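Local coordinates for beta-N-acetylglucosaminidase-like protein Glycoside hydrolase family 20 (Flavobacterium johnsoniae, PDB 6YHH) that acts as a chitobiase, a family 20 N-acetylglucosaminidase that takes part in the bacterial breakdown of chitin, at the interface of chains A and B. Sequence-based numbering; all coordinates share one arbitrary frame. Chains: chain A/B, Beta-N-acetylglucosaminidase-like protein Glycoside hydrolase family 20.

Contact 1: the interface of chains A and B. Residues chain A 496, 499, 506-507; chain B 511, 514-515.
A:Glu499 and B:Arg514 form a salt bridge across the interface of two copies of the enzyme. The guanidinium group offers its side, NE and NH1, so that one nitrogen meets each carboxylate oxygen. NE of B:Arg514 bonds to OE1 of A:Glu499 at 2.8 Å and is nearly straight, 174° at the hydrogen. OE1 lies in the guanidinium plane, but NE meets it 29° out of the carboxylate plane. NH1 of B:Arg514 reaches the syn lone pair of OE2 of A:Glu499 at 2.9 Å, in a more bent bond. The two flat groups are thus twisted, not coplanar. The bend of B:Arg514 at chi3 (-81°) turns NE and NH1 toward the carboxylate.

Water 1 adds a bridge. It lies 2.8 Å from OE1 of A:Glu499 and joins it to the backbone O of B:Val511. OE1 therefore has partners in both a side chain and a water.

Apolar contacts flank the charged pair. CG2 of A:Ile506 sits over the centre of the guanidinium face, 3.5 Å from CZ of B:Arg514. The ring of A:Phe496 brings CE1 to 3.8 Å from CB of B:Arg514. CD of A:Lys507 packs on CG2 of B:Val511.

The chain B residues lie on helix 507-517. Chain A supplies the end of helix 484-497, the 3-10 helix 498-501, the loop residue A:Ile506 and the start of its own helix 507-517.

Contact 2: the interface of chains A and B. Residues chain A 50, 53-54, 57, 59-60; chain B 550-552, 555.
B:Pro552 packs into the corner made by the A:Asp53 carboxylate and the face of the A:Phe59 ring. CB of B:Pro552 meets helix 40-56, 3.6 Å from O of A:Asp53, and touches CA of A:Gly54. CG of B:Pro552 comes next, 3.8 Å from CE1 of A:Phe59, and also packs against CG of A:Asp53. CD of B:Pro552 stands over the centre of the A:Phe59 ring in a CH-pi contact, 3.8 Å from its centroid, and also touches OD2 of A:Asp53. The A:Phe59 torsions (chi1 -71°, CG anti to the carbonyl carbon; chi2 66°) present the ring face to this CD.

Around the same ring, CE2 meets CB of B:Ser551, while CE1 meets CD1 of B:Leu555. The loop carrying the ring is held from within chain A. OD1 of A:Asp53 accepts a bond from N of A:Phe59 through its syn lone pair, at 2.7 Å. OD2 takes the N-H of A:Phe60 from above the carboxylate plane, 38° out of it. Water 2 joins OD2 to NE of A:Arg50 and, at 2.6 Å, to the backbone O of B:Tyr550.

With an alanine at A:Asp53, the N-H groups of A:Phe59 and A:Phe60 and water 2 would lose their carboxylate partner, and the loop would probably be freer to move the ring off B:Pro552.

Chain A contributes the C-terminal part of helix 40-56 and the loop after it; chain B, the loop just before helix 556-559.

Contact 1: the interface of chains A and B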
loop_
_atom_site.group_PDB
_atom_site.type_symbol
_atom_site.label_atom_id
_atom_site.label_comp_id
_atom_site.label_asym_id
_atom_site.label_seq_id
_atom_site.Cartn_x
_atom_site.Cartn_y
_atom_site.Cartn_z
ATOM N N PHE A 496 -4.605 1.001 15.683
ATOM C CA PHE A 496 -5.609 0.371 14.845
ATOM C C PHE A 496 -6.265 1.336 13.887
ATOM O O PHE A 496 -6.314 1.076 12.667
ATOM C CB PHE A 496 -6.589 -0.278 15.774
ATOM C CG PHE A 496 -8.004 -0.429 15.287
ATOM C CD1 PHE A 496 -8.293 -1.118 14.150
ATOM C CD2 PHE A 496 -9.057 -0.044 16.098
ATOM C CE1 PHE A 496 -9.577 -1.272 13.718
ATOM C CE2 PHE A 496 -10.404 -0.220 15.720
ATOM C CZ PHE A 496 -10.661 -0.888 14.526
ATOM N N GLU A 499 -4.946 2.494 10.445
ATOM C CA GLU A 499 -4.988 1.631 9.261
ATOM C C GLU A 499 -5.908 2.148 8.197
ATOM O O GLU A 499 -5.716 1.869 7.007
ATOM C CB GLU A 499 -5.400 0.213 9.605
ATOM C CG GLU A 499 -4.382 -0.599 10.409
ATOM C CD GLU A 499 -4.699 -2.054 10.414
ATOM O OE1 GLU A 499 -5.775 -2.410 10.877
ATOM O OE2 GLU A 499 -3.879 -2.787 9.796
ATOM N N ILE A 506 0.650 -2.948 10.768
ATOM C CA ILE A 506 0.074 -4.233 11.178
ATOM C C ILE A 506 0.028 -5.160 9.958
ATOM O O ILE A 506 0.449 -6.340 10.017
ATOM C CB ILE A 506 -1.344 -4.046 11.806
ATOM C CG1 ILE A 506 -1.258 -3.109 13.030
ATOM C CG2 ILE A 506 -1.881 -5.382 12.267
ATOM C CD1 ILE A 506 -2.577 -2.521 13.448
ATOM N N LYS A 507 -0.507 -4.685 8.833
ATOM C CA LYS A 507 -0.832 -5.602 7.719
ATOM C C LYS A 507 0.388 -6.124 6.958
ATOM O O LYS A 507 0.382 -7.278 6.497
ATOM C CB LYS A 507 -1.863 -4.942 6.756
ATOM C CG LYS A 507 -1.355 -3.807 5.899
ATOM C CD LYS A 507 -2.490 -3.080 5.221
ATOM C CE LYS A 507 -2.004 -2.053 4.265
ATOM N NZ LYS A 507 -3.126 -1.184 3.726
ATOM N N VAL B 511 -7.397 -5.566 7.393
ATOM C CA VAL B 511 -7.719 -4.209 7.763
ATOM C C VAL B 511 -9.250 -4.058 7.967
ATOM O O VAL B 511 -9.753 -3.533 8.999
ATOM C CB VAL B 511 -7.261 -3.191 6.699
ATOM C CG1 VAL B 511 -7.698 -1.802 7.072
ATOM C CG2 VAL B 511 -5.706 -3.204 6.648
ATOM N N ARG B 514 -10.504 -6.092 11.023
ATOM C CA ARG B 514 -10.297 -5.308 12.225
ATOM C C ARG B 514 -11.318 -4.199 12.400
ATOM O O ARG B 514 -11.859 -3.984 13.527
ATOM C CB ARG B 514 -8.815 -4.748 12.333
ATOM C CG ARG B 514 -7.871 -5.886 12.731
ATOM C CD ARG B 514 -6.489 -5.300 12.954
ATOM N NE ARG B 514 -5.761 -5.091 11.717
ATOM C CZ ARG B 514 -5.096 -6.018 11.016
ATOM N NH1 ARG B 514 -4.499 -5.643 9.873
ATOM N NH2 ARG B 514 -5.009 -7.301 11.410
ATOM N N ASN B 515 -11.621 -3.484 11.321
ATOM C CA ASN B 515 -12.610 -2.465 11.386
ATOM C C ASN B 515 -13.962 -2.987 11.855
ATOM O O ASN B 515 -14.581 -2.443 12.788
ATOM C CB ASN B 515 -12.734 -1.773 10.053
ATOM C CG ASN B 515 -13.816 -0.718 10.050
ATOM O OD1 ASN B 515 -13.790 0.238 10.822
ATOM N ND2 ASN B 515 -14.777 -0.890 9.136
HETATM O O HOH W 1 -8.471 -1.711 10.637
#

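Contact 2: the interface of chains A and B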
loop_
_atom_site.group_PDB
_atom_site.type_symbol
_atom_site.label_atom_id
_atom_site.label_comp_id
_atom_site.label_asym_id
_atom_site.label_seq_id
_atom_site.Cartn_x
_atom_site.Cartn_y
_atom_site.Cartn_z
ATOM N N ARG A 50 -15.783 10.771 5.421
ATOM C CA ARG A 50 -15.432 9.498 4.819
ATOM C C ARG A 50 -14.882 8.520 5.832
ATOM O O ARG A 50 -15.292 7.344 5.888
ATOM C CB ARG A 50 -14.459 9.646 3.658
ATOM C CG ARG A 50 -14.932 10.455 2.447
ATOM C CD ARG A 50 -16.021 9.660 1.682
ATOM N NE ARG A 50 -17.344 9.809 2.227
ATOM C CZ ARG A 50 -18.142 10.874 2.085
ATOM N NH1 ARG A 50 -17.684 11.963 1.436
ATOM N NH2 ARG A 50 -19.338 10.850 2.612
ATOM N N ASP A 53 -17.644 7.363 8.285
ATOM C CA ASP A 53 -18.535 6.416 7.598
ATOM C C ASP A 53 -17.875 5.065 7.477
ATOM O O ASP A 53 -18.503 4.014 7.654
ATOM C CB ASP A 53 -18.927 6.946 6.227
ATOM C CG ASP A 53 -20.391 6.547 5.818
ATOM O OD1 ASP A 53 -21.078 5.830 6.537
ATOM O OD2 ASP A 53 -20.773 7.052 4.746
ATOM N N GLY A 54 -16.566 5.056 7.169
ATOM C CA GLY A 54 -15.881 3.771 7.068
ATOM C C GLY A 54 -15.909 2.963 8.374
ATOM O O GLY A 54 -15.903 1.747 8.381
ATOM N N GLY A 57 -20.466 2.483 8.896
ATOM C CA GLY A 57 -21.348 1.799 7.948
ATOM C C GLY A 57 -22.722 2.467 7.854
ATOM O O GLY A 57 -23.710 1.776 7.464
ATOM N N PHE A 59 -23.639 5.187 5.849
ATOM C CA PHE A 59 -23.900 5.732 4.507
ATOM C C PHE A 59 -24.472 7.144 4.626
ATOM O O PHE A 59 -25.670 7.392 4.370
ATOM C CB PHE A 59 -24.806 4.799 3.669
ATOM C CG PHE A 59 -24.133 3.504 3.215
ATOM C CD1 PHE A 59 -23.724 2.518 4.091
ATOM C CD2 PHE A 59 -23.939 3.309 1.867
ATOM C CE1 PHE A 59 -23.136 1.336 3.631
ATOM C CE2 PHE A 59 -23.332 2.133 1.432
ATOM C CZ PHE A 59 -22.906 1.206 2.313
ATOM N N PHE A 60 -23.626 8.065 5.043
ATOM C CA PHE A 60 -24.044 9.469 5.271
ATOM C C PHE A 60 -24.520 10.084 3.971
ATOM O O PHE A 60 -24.039 9.758 2.878
ATOM C CB PHE A 60 -22.852 10.275 5.847
ATOM C CG PHE A 60 -22.422 9.800 7.209
ATOM C CD1 PHE A 60 -23.321 9.652 8.188
ATOM C CD2 PHE A 60 -21.067 9.546 7.499
ATOM C CE1 PHE A 60 -22.967 9.266 9.459
ATOM C CE2 PHE A 60 -20.706 9.199 8.769
ATOM C CZ PHE A 60 -21.633 8.986 9.738
ATOM N N TYR B 550 -18.880 7.430 -3.110
ATOM C CA TYR B 550 -18.241 7.845 -1.876
ATOM C C TYR B 550 -18.760 7.062 -0.702
ATOM O O TYR B 550 -18.470 7.435 0.452
ATOM C CB TYR B 550 -18.400 9.341 -1.664
ATOM C CG TYR B 550 -19.843 9.838 -1.806
ATOM C CD1 TYR B 550 -20.781 9.608 -0.824
ATOM C CD2 TYR B 550 -20.222 10.479 -2.953
ATOM C CE1 TYR B 550 -22.112 10.037 -0.976
ATOM C CE2 TYR B 550 -21.525 10.943 -3.128
ATOM C CZ TYR B 550 -22.446 10.703 -2.169
ATOM O OH TYR B 550 -23.737 11.117 -2.336
ATOM N N SER B 551 -19.477 5.966 -0.984
ATOM C CA SER B 551 -19.961 5.074 0.073
ATOM C C SER B 551 -18.809 4.306 0.740
ATOM O O SER B 551 -17.693 4.208 0.181
ATOM C CB SER B 551 -20.990 4.085 -0.461
ATOM O OG SER B 551 -22.224 4.778 -0.799
ATOM N N PRO B 552 -19.026 3.804 1.948
ATOM C CA PRO B 552 -17.939 3.070 2.652
ATOM C C PRO B 552 -17.816 1.638 2.210
ATOM O O PRO B 552 -18.775 0.881 2.316
ATOM C CB PRO B 552 -18.342 3.159 4.131
ATOM C CG PRO B 552 -19.872 3.184 4.064
ATOM C CD PRO B 552 -20.134 4.092 2.853
ATOM N N LEU B 555 -16.810 -2.863 4.847
ATOM C CA LEU B 555 -17.710 -3.752 5.519
ATOM C C LEU B 555 -17.545 -5.229 5.097
ATOM O O LEU B 555 -16.664 -5.542 4.291
ATOM C CB LEU B 555 -19.151 -3.253 5.318
ATOM C CG LEU B 555 -19.406 -1.760 5.695
ATOM C CD1 LEU B 555 -20.895 -1.452 5.500
ATOM C CD2 LEU B 555 -18.997 -1.488 7.130
HETATM O O HOH W 2 -18.706 7.424 3.086
#

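The C-alpha centres of contact 1 and contact 2 lie about 17 Å apart. They share no residues or secondary-structure elements. Contact 1 draws on helix 484-497 through helix 507-517; contact 2 sets helix 40-56 and its following loop against the other chain's 550-555 loop. Both belong to one two-fold interface, and each recurs with the chains exchanged. Joining separate stretches of sequence may help fix the relative orientation of the copies. The centres of contacts 1 and 2 lie about 35 and 47 Å from the predicted proton donor A:Glu317, so a direct catalytic role is unlikely. The structure alone does not show whether this dimer forms in solution.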